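Local coordinates for bilirubin-inducible fluorescent protein UnaG (Anguilla japonica, PDB 4I3B) that binds unconjugated bilirubin with high affinity inside its beta-barrel and then fluoresces green on excitation, while the apoprotein is dark, at residues Q45-N57 and F62-E74. Numbering follows the deposited sequence.
With BLR (3-[5-[(Z)-(4-ethenyl-3-methyl-5-oxidanylidene-pyrrol-2-ylidene)methyl]-2-[[5-[(Z)-(3-ethenyl-4-methyl-5-oxidanylidene-pyrrol-2-ylidene)methyl]-3-(3-hydroxy-3-oxopropyl)-4-methyl-1H-pyrrol-2-yl]methyl]-4-methyl-1H-pyrrol-3-yl]propanoic acid), chain G.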
# COMPACT_ATOMS: atom_id res chain seq x y z
N GLN A 45 10.51 11.50 -0.02
CA GLN A 45 10.77 11.51 -1.46
C GLN A 45 12.03 12.25 -1.78
O GLN A 45 12.53 13.05 -0.97
CB GLN A 45 9.58 12.12 -2.22
CG GLN A 45 9.49 13.64 -2.17
CD GLN A 45 10.23 14.32 -3.31
OE1 GLN A 45 10.42 13.74 -4.38
NE2 GLN A 45 10.66 15.56 -3.08
N LYS A 46 12.51 11.98 -2.98
CA LYS A 46 13.70 12.59 -3.51
C LYS A 46 13.45 12.90 -4.99
O LYS A 46 13.06 12.02 -5.75
CB LYS A 46 14.85 11.59 -3.31
CG LYS A 46 15.39 11.61 -1.88
CD LYS A 46 16.48 10.58 -1.64
CE LYS A 46 16.88 10.54 -0.17
NZ LYS A 46 17.29 9.16 0.28
N ASP A 47 13.62 14.17 -5.37
CA ASP A 47 13.65 14.55 -6.79
C ASP A 47 12.33 14.47 -7.54
O ASP A 47 12.29 14.66 -8.76
CB ASP A 47 14.70 13.70 -7.51
CG ASP A 47 16.10 14.02 -7.04
OD1 ASP A 47 16.42 15.23 -6.93
OD2 ASP A 47 16.88 13.07 -6.78
N GLY A 48 11.25 14.18 -6.83
CA GLY A 48 9.94 14.11 -7.45
C GLY A 48 9.72 12.79 -8.17
O GLY A 48 8.65 12.58 -8.75
N ASP A 49 10.70 11.90 -8.14
CA ASP A 49 10.54 10.59 -8.77
C ASP A 49 11.09 9.42 -7.97
O ASP A 49 11.09 8.30 -8.46
CB ASP A 49 11.17 10.58 -10.17
CG ASP A 49 12.68 10.59 -10.12
OD1 ASP A 49 13.24 10.86 -9.04
OD2 ASP A 49 13.30 10.34 -11.18
N LYS A 50 11.58 9.66 -6.75
CA LYS A 50 12.02 8.57 -5.87
C LYS A 50 11.29 8.67 -4.55
O LYS A 50 11.12 9.78 -4.02
CB LYS A 50 13.53 8.61 -5.64
CG LYS A 50 14.34 8.13 -6.86
CD LYS A 50 15.85 8.37 -6.67
CE LYS A 50 16.23 9.84 -6.92
NZ LYS A 50 15.86 10.32 -8.31
N MET A 51 10.84 7.54 -4.02
CA MET A 51 10.13 7.52 -2.74
C MET A 51 10.61 6.41 -1.85
O MET A 51 11.06 5.36 -2.30
CB MET A 51 8.61 7.35 -2.98
CG MET A 51 8.02 8.44 -3.85
SD MET A 51 6.25 8.28 -4.15
CE MET A 51 5.56 8.49 -2.51
N THR A 52 10.48 6.65 -0.55
CA THR A 52 10.65 5.62 0.46
C THR A 52 9.42 5.64 1.33
O THR A 52 8.97 6.71 1.74
CB THR A 52 11.87 5.91 1.32
OG1 THR A 52 13.04 5.84 0.50
CG2 THR A 52 12.01 4.91 2.43
N VAL A 53 8.85 4.47 1.59
CA VAL A 53 7.70 4.38 2.49
C VAL A 53 8.07 3.39 3.59
O VAL A 53 8.41 2.23 3.31
CB VAL A 53 6.41 3.93 1.78
CG1 VAL A 53 5.23 3.91 2.79
CG2 VAL A 53 6.08 4.88 0.65
N LYS A 54 8.05 3.88 4.84
CA LYS A 54 8.24 3.02 5.99
C LYS A 54 6.86 2.77 6.61
O LYS A 54 6.08 3.71 6.78
CB LYS A 54 9.14 3.67 7.02
CG LYS A 54 9.35 2.81 8.25
CD LYS A 54 10.24 3.46 9.31
CE LYS A 54 10.07 2.79 10.68
NZ LYS A 54 10.95 3.46 11.71
N ILE A 55 6.57 1.52 6.94
CA ILE A 55 5.25 1.14 7.41
C ILE A 55 5.38 0.42 8.75
O ILE A 55 6.13 -0.54 8.87
CB ILE A 55 4.54 0.20 6.39
CG1 ILE A 55 4.48 0.85 5.00
CG2 ILE A 55 3.13 -0.18 6.87
CD1 ILE A 55 5.58 0.47 4.05
N GLU A 56 4.60 0.86 9.73
CA GLU A 56 4.42 0.08 10.94
C GLU A 56 2.99 -0.45 10.84
O GLU A 56 2.03 0.30 11.08
CB GLU A 56 4.61 0.96 12.17
CG GLU A 56 6.02 1.51 12.28
CD GLU A 56 6.16 2.64 13.29
OE1 GLU A 56 5.16 3.35 13.56
OE2 GLU A 56 7.28 2.84 13.77
N ASN A 57 2.82 -1.72 10.46
CA ASN A 57 1.45 -2.24 10.31
C ASN A 57 0.72 -2.26 11.64
O ASN A 57 -0.49 -2.09 11.67
CB ASN A 57 1.46 -3.62 9.67
CG ASN A 57 1.70 -3.57 8.15
OD1 ASN A 57 0.86 -3.09 7.40
ND2 ASN A 57 2.83 -4.11 7.72
N PHE A 62 2.04 -6.93 13.96
CA PHE A 62 3.31 -6.34 14.39
C PHE A 62 4.42 -6.50 13.35
O PHE A 62 5.56 -6.84 13.68
CB PHE A 62 3.74 -6.92 15.75
CG PHE A 62 2.75 -6.71 16.85
CD1 PHE A 62 2.69 -5.50 17.54
CD2 PHE A 62 1.88 -7.72 17.22
CE1 PHE A 62 1.77 -5.32 18.59
CE2 PHE A 62 0.98 -7.54 18.25
CZ PHE A 62 0.92 -6.34 18.93
N LEU A 63 4.09 -6.26 12.09
CA LEU A 63 5.08 -6.26 11.03
C LEU A 63 5.43 -4.84 10.58
O LEU A 63 4.56 -4.10 10.14
CB LEU A 63 4.54 -7.05 9.84
CG LEU A 63 4.32 -8.53 10.14
CD1 LEU A 63 3.64 -9.25 8.99
CD2 LEU A 63 5.62 -9.22 10.52
N ASP A 64 6.72 -4.49 10.67
CA ASP A 64 7.23 -3.25 10.12
C ASP A 64 7.91 -3.62 8.81
O ASP A 64 8.54 -4.69 8.69
CB ASP A 64 8.30 -2.64 11.03
CG ASP A 64 7.76 -1.92 12.23
OD1 ASP A 64 6.53 -1.97 12.47
OD2 ASP A 64 8.59 -1.29 12.93
N THR A 65 7.82 -2.76 7.80
CA THR A 65 8.60 -2.96 6.60
C THR A 65 8.81 -1.63 5.90
O THR A 65 8.44 -0.57 6.42
CB THR A 65 7.94 -4.00 5.67
OG1 THR A 65 8.87 -4.39 4.66
CG2 THR A 65 6.68 -3.47 5.01
N GLN A 66 9.49 -1.68 4.75
CA GLN A 66 9.66 -0.49 3.94
C GLN A 66 9.71 -0.89 2.48
O GLN A 66 10.08 -2.04 2.15
CB GLN A 66 10.93 0.27 4.31
CG GLN A 66 12.16 -0.39 3.82
CD GLN A 66 13.40 0.39 4.17
OE1 GLN A 66 13.33 1.55 4.61
NE2 GLN A 66 14.55 -0.24 3.98
N VAL A 67 9.37 0.06 1.62
CA VAL A 67 9.69 -0.06 0.21
C VAL A 67 10.39 1.21 -0.24
O VAL A 67 10.13 2.31 0.28
CB VAL A 67 8.44 -0.30 -0.67
CG1 VAL A 67 7.84 -1.69 -0.42
CG2 VAL A 67 7.41 0.78 -0.48
N LYS A 68 11.32 1.05 -1.19
CA LYS A 68 12.05 2.15 -1.80
C LYS A 68 11.99 1.94 -3.31
O LYS A 68 12.31 0.85 -3.78
CB LYS A 68 13.52 2.13 -1.38
CG LYS A 68 13.81 2.39 0.08
CD LYS A 68 15.31 2.57 0.31
CE LYS A 68 15.59 3.21 1.66
NZ LYS A 68 17.05 3.38 1.92
N PHE A 69 11.63 2.97 -4.06
CA PHE A 69 11.52 2.83 -5.50
C PHE A 69 11.70 4.14 -6.24
O PHE A 69 11.57 5.23 -5.67
CB PHE A 69 10.16 2.22 -5.87
CG PHE A 69 8.98 2.99 -5.31
CD1 PHE A 69 8.46 4.09 -6.01
CD2 PHE A 69 8.39 2.63 -4.11
CE1 PHE A 69 7.36 4.81 -5.50
CE2 PHE A 69 7.31 3.34 -3.61
CZ PHE A 69 6.80 4.44 -4.30
N LYS A 70 11.99 4.00 -7.52
CA LYS A 70 12.01 5.09 -8.46
C LYS A 70 10.81 4.92 -9.40
O LYS A 70 10.55 3.82 -9.90
CB LYS A 70 13.33 5.06 -9.23
CG LYS A 70 13.44 6.09 -10.35
CD LYS A 70 14.87 6.19 -10.86
CE LYS A 70 14.91 6.82 -12.24
NZ LYS A 70 14.39 8.22 -12.27
N LEU A 71 10.06 5.99 -9.65
CA LEU A 71 8.91 5.89 -10.54
C LEU A 71 9.32 5.26 -11.86
O LEU A 71 10.33 5.64 -12.46
CB LEU A 71 8.29 7.26 -10.81
CG LEU A 71 7.73 7.97 -9.58
CD1 LEU A 71 7.23 9.36 -9.93
CD2 LEU A 71 6.62 7.15 -8.97
N GLY A 72 8.52 4.31 -12.32
CA GLY A 72 8.74 3.68 -13.60
C GLY A 72 9.73 2.53 -13.59
O GLY A 72 9.90 1.87 -14.61
N GLU A 73 10.41 2.30 -12.47
CA GLU A 73 11.44 1.27 -12.39
C GLU A 73 10.95 0.08 -11.58
O GLU A 73 10.63 0.21 -10.40
CB GLU A 73 12.73 1.84 -11.77
CG GLU A 73 13.89 0.82 -11.67
CD GLU A 73 15.08 1.33 -10.86
OE1 GLU A 73 16.16 1.49 -11.46
OE2 GLU A 73 14.93 1.54 -9.64
N GLU A 74 10.89 -1.08 -12.21
CA GLU A 74 10.47 -2.29 -11.52
C GLU A 74 11.44 -2.65 -10.40
O GLU A 74 12.66 -2.49 -10.51
CB GLU A 74 10.36 -3.42 -12.55
CG GLU A 74 9.82 -4.70 -11.98
CD GLU A 74 9.68 -5.77 -13.06
OE1 GLU A 74 8.61 -5.83 -13.70
OE2 GLU A 74 10.64 -6.54 -13.27
CHA BLR G . 0.33 -1.00 4.16
NA BLR G . 1.45 0.39 2.38
C1A BLR G . 1.47 -0.67 3.22
C2A BLR G . 2.62 -1.42 2.98
C3A BLR G . 3.29 -0.78 1.93
C4A BLR G . 2.55 0.34 1.58
CMA BLR G . 4.58 -1.20 1.31
CAA BLR G . 3.04 -2.65 3.71
CBA BLR G . 2.77 -3.89 2.95
CGA BLR G . 3.22 -5.13 3.65
O1A BLR G . 3.32 -5.17 4.91
O2A BLR G . 3.54 -6.12 2.90
CHB BLR G . 2.94 1.30 0.53
NB BLR G . 1.50 3.21 1.10
C1B BLR G . 2.49 2.58 0.32
C2B BLR G . 2.88 3.47 -0.70
C3B BLR G . 2.25 4.58 -0.61
C4B BLR G . 1.26 4.59 0.53
CMB BLR G . 3.92 3.11 -1.74
OB BLR G . 0.49 5.38 0.97
CAB BLR G . 2.40 5.78 -1.48
CBB BLR G . 1.69 6.94 -1.33
NC BLR G . -0.37 -5.69 6.50
C1C BLR G . -0.14 -6.70 7.64
C2C BLR G . -0.29 -7.98 6.90
C3C BLR G . -0.52 -7.80 5.65
C4C BLR G . -0.58 -6.46 5.30
CMC BLR G . -0.11 -9.27 7.63
OC BLR G . 0.05 -6.43 8.79
CAC BLR G . -0.67 -8.85 4.62
CBC BLR G . -1.30 -10.02 4.86
CHD BLR G . -0.79 -5.90 4.09
ND BLR G . -0.20 -3.43 4.45
C1D BLR G . -0.66 -4.48 3.73
C2D BLR G . -1.03 -3.95 2.40
C3D BLR G . -0.78 -2.60 2.39
C4D BLR G . -0.22 -2.22 3.70
CMD BLR G . -1.60 -4.80 1.32
CAD BLR G . -1.00 -1.69 1.21
CBD BLR G . -2.30 -0.92 1.37
CGD BLR G . -2.11 0.28 2.22
O1D BLR G . -2.79 0.40 3.26
O2D BLR G . -1.31 1.19 1.90
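N57 and L63 meet where strands 50-56 and 64-70 approach their connecting loop. L63 O accepts two bonds, from N57 N and N57 ND2, which reach it from opposite faces of its carbonyl plane. The amide also faces bilirubin: ND2 donates to BLR O1A at 3.0 Å, and OD1 accepts from BLR ND at 3.2 Å and weakly from BLR NC. With an alanine here, the pyrrole ND and lactam NC would probably lose this acceptor, BLR O1A a donor, and L63 O one bond. V53, I55, T65 and V67 line the pocket, I55 CD1 lying against a pigment pyrrole, 3.4 Å from BLR CMA. F69 CG sits between its backbone N and carbonyl carbon (chi1 55°), which brings the ring alongside M51, with F69 CZ 3.7 Å from M51 CB. M51 SD stands oblique to the ring, a Met-aromatic contact; BLR CMB lies at the ring edge. At the far end, D49 OD2 forms a salt bridge to NZ of one K70 conformer, 2.6 Å, while D49 OD1 takes K50 NZ on its syn side. Seven antiparallel bridges make this a beta hairpin of the fatty-acid-binding-protein barrel, with its inner face forming part of the bilirubin site.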